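Local coordinates for protein laccase (Botrytis aclada, PDB 3SQR) that probably oxidises phenolic substrates such as hydroquinones at copper centres while reducing molecular oxygen to water, as a fungal laccase of lignin breakdown and the detoxification of lignin-derived products, at residues P140-C145 with L411-S416; H379-V384 with L493-R498. All blocks are in the same frame, centred on the assembly; numbering follows the deposited sequence.

Contact 1 (P140-C145 with L411-S416); sequences PGVTQC and LLLDWS
The indole of Trp415 receives the backbone of Pro140-Gly141 at its edge: Pro140 O lies in the ring plane, and Gly141 N sits near that plane, 3.8 Å from Trp415 CD1. Pro140 runs alongside the indole, pointing the same way, and brings its CB obliquely to within 3.7 Å of Trp415 CD1. A ring of Phe171 stacks with the indole, and Trp415 NE1 donates to Gly579 O in the C-terminal tail. The carbonyl oxygen of Trp415 faces Cys145. There Cys145 SG comes within 3.3 Å of Trp415 O, and Cys145 CA makes a CA-H...O contact to the same oxygen at 3.4 Å; the sulfur itself is disulfide-bonded to Cys561. On the other side of Gly141, Leu413 CD1 presses against Val142 CG2 at 3.4 Å, tighter than usual for two methyls, and lies 3.6 Å from Gly141 O. Gly141 has positive phi and no side chain, so Leu413 and Trp415 can close over its backbone. No hydrogen bond links the two segments. The arrangement belongs to the interface between the first and third cupredoxin domains of a multicopper oxidase, near the copper cluster: the side chain of Pro140 lies about 4 Å from that of the copper ligand His170.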
# COMPACT_ATOMS: atom_id res chain seq x y z
N PRO A 140 4.46 -13.93 -0.91
CA PRO A 140 4.47 -15.39 -1.12
C PRO A 140 4.79 -15.67 -2.57
O PRO A 140 4.28 -14.99 -3.47
CB PRO A 140 3.04 -15.78 -0.75
CG PRO A 140 2.21 -14.60 -1.10
CD PRO A 140 3.09 -13.40 -0.92
N GLY A 141 5.63 -16.68 -2.80
CA GLY A 141 6.10 -16.90 -4.14
C GLY A 141 7.31 -16.12 -4.54
O GLY A 141 7.91 -16.38 -5.60
N VAL A 142 7.65 -15.06 -3.79
CA VAL A 142 8.86 -14.31 -4.07
C VAL A 142 9.85 -14.38 -2.92
O VAL A 142 11.02 -14.79 -3.09
CB VAL A 142 8.54 -12.84 -4.41
CG1 VAL A 142 9.89 -12.02 -4.55
CG2 VAL A 142 7.56 -12.70 -5.63
N THR A 143 9.43 -13.95 -1.70
CA THR A 143 10.37 -13.90 -0.55
C THR A 143 10.14 -14.96 0.51
O THR A 143 10.91 -15.12 1.46
CB THR A 143 10.33 -12.52 0.12
OG1 THR A 143 9.05 -12.32 0.66
CG2 THR A 143 10.65 -11.42 -0.88
N GLN A 144 9.08 -15.73 0.33
CA GLN A 144 8.74 -16.83 1.20
C GLN A 144 7.72 -17.75 0.56
O GLN A 144 6.99 -17.39 -0.36
CB GLN A 144 8.10 -16.36 2.50
CG GLN A 144 6.81 -15.61 2.36
CD GLN A 144 6.23 -15.25 3.71
OE1 GLN A 144 6.50 -14.16 4.24
NE2 GLN A 144 5.48 -16.16 4.30
N CYS A 145 7.61 -18.95 1.12
CA CYS A 145 6.45 -19.77 0.93
C CYS A 145 5.36 -19.17 1.85
O CYS A 145 5.69 -18.56 2.88
CB CYS A 145 6.68 -21.21 1.37
SG CYS A 145 7.89 -22.08 0.28
N LEU A 411 2.24 -12.62 -14.67
CA LEU A 411 2.87 -13.22 -13.49
C LEU A 411 2.03 -14.32 -12.89
O LEU A 411 0.81 -14.16 -12.66
CB LEU A 411 3.18 -12.15 -12.40
CG LEU A 411 4.11 -12.63 -11.28
CD1 LEU A 411 5.50 -12.05 -11.45
CD2 LEU A 411 3.48 -12.21 -9.94
N LEU A 412 2.70 -15.45 -12.69
CA LEU A 412 2.12 -16.58 -12.04
C LEU A 412 3.23 -17.31 -11.28
O LEU A 412 4.21 -17.86 -11.86
CB LEU A 412 1.42 -17.47 -13.07
CG LEU A 412 0.91 -18.83 -12.64
CD1 LEU A 412 -0.09 -18.62 -11.56
CD2 LEU A 412 0.34 -19.50 -13.89
N LEU A 413 3.09 -17.30 -9.96
CA LEU A 413 4.14 -17.77 -9.09
C LEU A 413 3.73 -19.12 -8.50
O LEU A 413 2.55 -19.43 -8.35
CB LEU A 413 4.39 -16.78 -7.97
CG LEU A 413 4.80 -15.38 -8.40
CD1 LEU A 413 5.17 -14.57 -7.13
CD2 LEU A 413 5.94 -15.37 -9.36
N ASP A 414 4.76 -19.86 -8.11
CA ASP A 414 4.61 -21.10 -7.39
C ASP A 414 4.97 -20.84 -5.98
O ASP A 414 6.12 -20.56 -5.65
CB ASP A 414 5.58 -22.16 -7.95
CG ASP A 414 5.33 -23.51 -7.39
OD1 ASP A 414 4.79 -23.63 -6.28
OD2 ASP A 414 5.73 -24.47 -8.03
N TRP A 415 3.97 -20.93 -5.13
CA TRP A 415 4.12 -20.65 -3.70
C TRP A 415 5.10 -21.58 -3.01
O TRP A 415 5.74 -21.21 -2.04
CB TRP A 415 2.77 -20.73 -3.06
CG TRP A 415 1.88 -19.54 -3.25
CD1 TRP A 415 2.25 -18.21 -3.41
CD2 TRP A 415 0.47 -19.55 -3.26
NE1 TRP A 415 1.16 -17.43 -3.53
CE2 TRP A 415 0.04 -18.21 -3.43
CE3 TRP A 415 -0.50 -20.55 -3.12
CZ2 TRP A 415 -1.32 -17.86 -3.48
CZ3 TRP A 415 -1.84 -20.19 -3.21
CH2 TRP A 415 -2.23 -18.86 -3.35
N SER A 416 5.25 -22.83 -3.54
CA SER A 416 6.24 -23.72 -3.01
C SER A 416 7.66 -23.51 -3.56
O SER A 416 8.60 -24.13 -3.09
CB SER A 416 5.81 -25.20 -3.28
OG SER A 416 6.03 -25.49 -4.65

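Contact 2 (H379-V384 with L493-R498); sequences HLALDV and LVNPPR
Arg498, the first residue of edge strand 498-499, reaches across to Leu380 where 379-384, in the loop before strand 387-398, passes the loop 493-498 of the third cupredoxin domain. The polar contacts run the length of both segments. At one end, Val384 N donates to Leu493 O in a nearly straight bond of 2.8 Å (N-H...O 170°). Next to it, Asn495 N meets Asp383 OD1 on the anti side of the carboxylate at 2.9 Å, so the aspartate takes up a main-chain N-H of the opposing loop. The Asn495 side chain makes a second bond back to 379-384: CG is anti to the backbone N (chi1 -160°), and OD1 accepts from Leu382 N at 3.1 Å, the N-H approaching from above the amide plane. Its ND2 is bound to Pro378 O, which fixes which way round the amide lies. At the far end, Arg498 grips a single acceptor with both terminal nitrogens. NH2 is 2.7 Å from Leu380 O and on a lone pair, while NH1 is 2.9 Å away and nearly in line with the C=O; NE is taken by Tyr59 OH. The two bonds to Leu380 O, which lies at the edge near the guanidinium plane, help fix how the group is turned. A weaker CA-H...O contact joins Asn495 CA to Leu382 O at 3.0 Å.

Among apolar pairs, Val384 crosses Leu493 at about a right angle, CG1 to CD2 3.9 Å. Phe473 of strand 472-478 touches Leu382, Val384 and Arg498. Two methyl groups pack on flat polar groups: Ala381 CB lies against the amide of Asn495, and Leu382 CD1 sits over the centre of one guanidinium face, 3.6 Å from Arg498 CZ.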
# COMPACT_ATOMS: atom_id res chain seq x y z
N HIS A 379 11.77 16.49 0.93
CA HIS A 379 12.50 17.43 1.75
C HIS A 379 13.98 17.10 1.70
O HIS A 379 14.83 18.02 1.55
CB HIS A 379 12.03 17.40 3.20
CG HIS A 379 12.90 18.21 4.08
ND1 HIS A 379 12.63 19.54 4.35
CD2 HIS A 379 14.11 17.95 4.63
CE1 HIS A 379 13.62 20.05 5.08
NE2 HIS A 379 14.53 19.11 5.27
N LEU A 380 14.30 15.84 1.94
CA LEU A 380 15.63 15.34 1.68
C LEU A 380 15.86 15.16 0.18
O LEU A 380 15.36 14.18 -0.47
CB LEU A 380 15.90 14.04 2.43
CG LEU A 380 17.31 13.47 2.24
CD1 LEU A 380 18.28 13.97 3.27
CD2 LEU A 380 17.23 11.92 2.30
N ALA A 381 16.56 16.11 -0.42
CA ALA A 381 16.72 16.15 -1.86
C ALA A 381 17.75 15.14 -2.33
O ALA A 381 18.87 15.07 -1.80
CB ALA A 381 17.18 17.60 -2.32
N LEU A 382 17.36 14.32 -3.29
CA LEU A 382 18.27 13.33 -3.86
C LEU A 382 18.10 13.31 -5.34
O LEU A 382 16.97 13.51 -5.89
CB LEU A 382 17.97 11.93 -3.27
CG LEU A 382 18.11 11.76 -1.74
CD1 LEU A 382 17.57 10.36 -1.39
CD2 LEU A 382 19.53 11.93 -1.27
N ASP A 383 19.20 12.99 -6.02
CA ASP A 383 19.22 12.90 -7.46
C ASP A 383 19.51 11.53 -7.97
O ASP A 383 20.22 10.74 -7.34
CB ASP A 383 20.28 13.85 -8.04
CG ASP A 383 19.99 15.30 -7.71
OD1 ASP A 383 18.86 15.69 -7.35
OD2 ASP A 383 20.93 16.10 -7.84
N VAL A 384 18.99 11.26 -9.16
CA VAL A 384 19.12 9.99 -9.81
C VAL A 384 20.42 10.13 -10.59
O VAL A 384 20.58 11.08 -11.33
CB VAL A 384 17.95 9.71 -10.77
CG1 VAL A 384 18.18 8.41 -11.61
CG2 VAL A 384 16.61 9.63 -9.98
N LEU A 493 15.61 14.12 -13.21
CA LEU A 493 16.54 13.37 -12.37
C LEU A 493 16.98 14.09 -11.12
O LEU A 493 17.66 13.50 -10.26
CB LEU A 493 17.77 12.95 -13.21
CG LEU A 493 17.47 12.20 -14.50
CD1 LEU A 493 18.77 12.00 -15.33
CD2 LEU A 493 16.79 10.83 -14.31
N VAL A 494 16.53 15.32 -10.98
CA VAL A 494 16.91 16.19 -9.89
C VAL A 494 15.79 16.34 -8.88
O VAL A 494 14.77 17.06 -9.10
CB VAL A 494 17.26 17.62 -10.38
CG1 VAL A 494 17.70 18.42 -9.21
CG2 VAL A 494 18.38 17.52 -11.44
N ASN A 495 15.99 15.64 -7.78
CA ASN A 495 15.00 15.54 -6.73
C ASN A 495 13.54 15.42 -7.24
O ASN A 495 12.70 16.20 -6.83
CB ASN A 495 15.09 16.69 -5.73
CG ASN A 495 14.44 16.37 -4.43
OD1 ASN A 495 14.47 15.19 -4.00
ND2 ASN A 495 13.86 17.38 -3.77
N PRO A 496 13.26 14.41 -8.06
CA PRO A 496 11.88 14.20 -8.46
C PRO A 496 11.08 13.59 -7.29
O PRO A 496 11.63 13.30 -6.26
CB PRO A 496 11.99 13.23 -9.59
CG PRO A 496 13.18 12.43 -9.22
CD PRO A 496 14.12 13.37 -8.61
N PRO A 497 9.75 13.50 -7.43
CA PRO A 497 9.04 12.81 -6.35
C PRO A 497 9.64 11.44 -6.05
O PRO A 497 10.19 10.76 -6.90
CB PRO A 497 7.61 12.66 -6.88
CG PRO A 497 7.53 13.67 -8.04
CD PRO A 497 8.90 13.79 -8.57
N ARG A 498 9.51 11.04 -4.80
CA ARG A 498 10.14 9.81 -4.34
C ARG A 498 9.20 9.19 -3.35
O ARG A 498 8.77 9.86 -2.40
CB ARG A 498 11.50 10.14 -3.69
CG ARG A 498 12.36 8.96 -3.27
CD ARG A 498 13.73 9.42 -2.83
NE ARG A 498 13.78 10.04 -1.52
CZ ARG A 498 14.14 11.30 -1.26
NH1 ARG A 498 14.43 12.11 -2.23
NH2 ARG A 498 14.20 11.74 -0.03

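How the contacts relate
Contact 1 is largely buried and contact 2 only partly so; their centres are 33 Å apart, with about 21 Å between nearest atoms. Both involve the third cupredoxin domain. In contact 1 the loop 411-416 meets a loop of the first domain near the copper cluster; in contact 2 the loop 493-498 meets the segment leading into strand 387-398. Their chemistry differs accordingly. Contact 1 relies on close fit around an indole and a glycine, with no hydrogen bond between its segments and a disulfide leading on to helix 551-567. Contact 2, nearer the surface, is stitched by five hydrogen bonds involving backbone, amide, carboxylate and guanidinium groups.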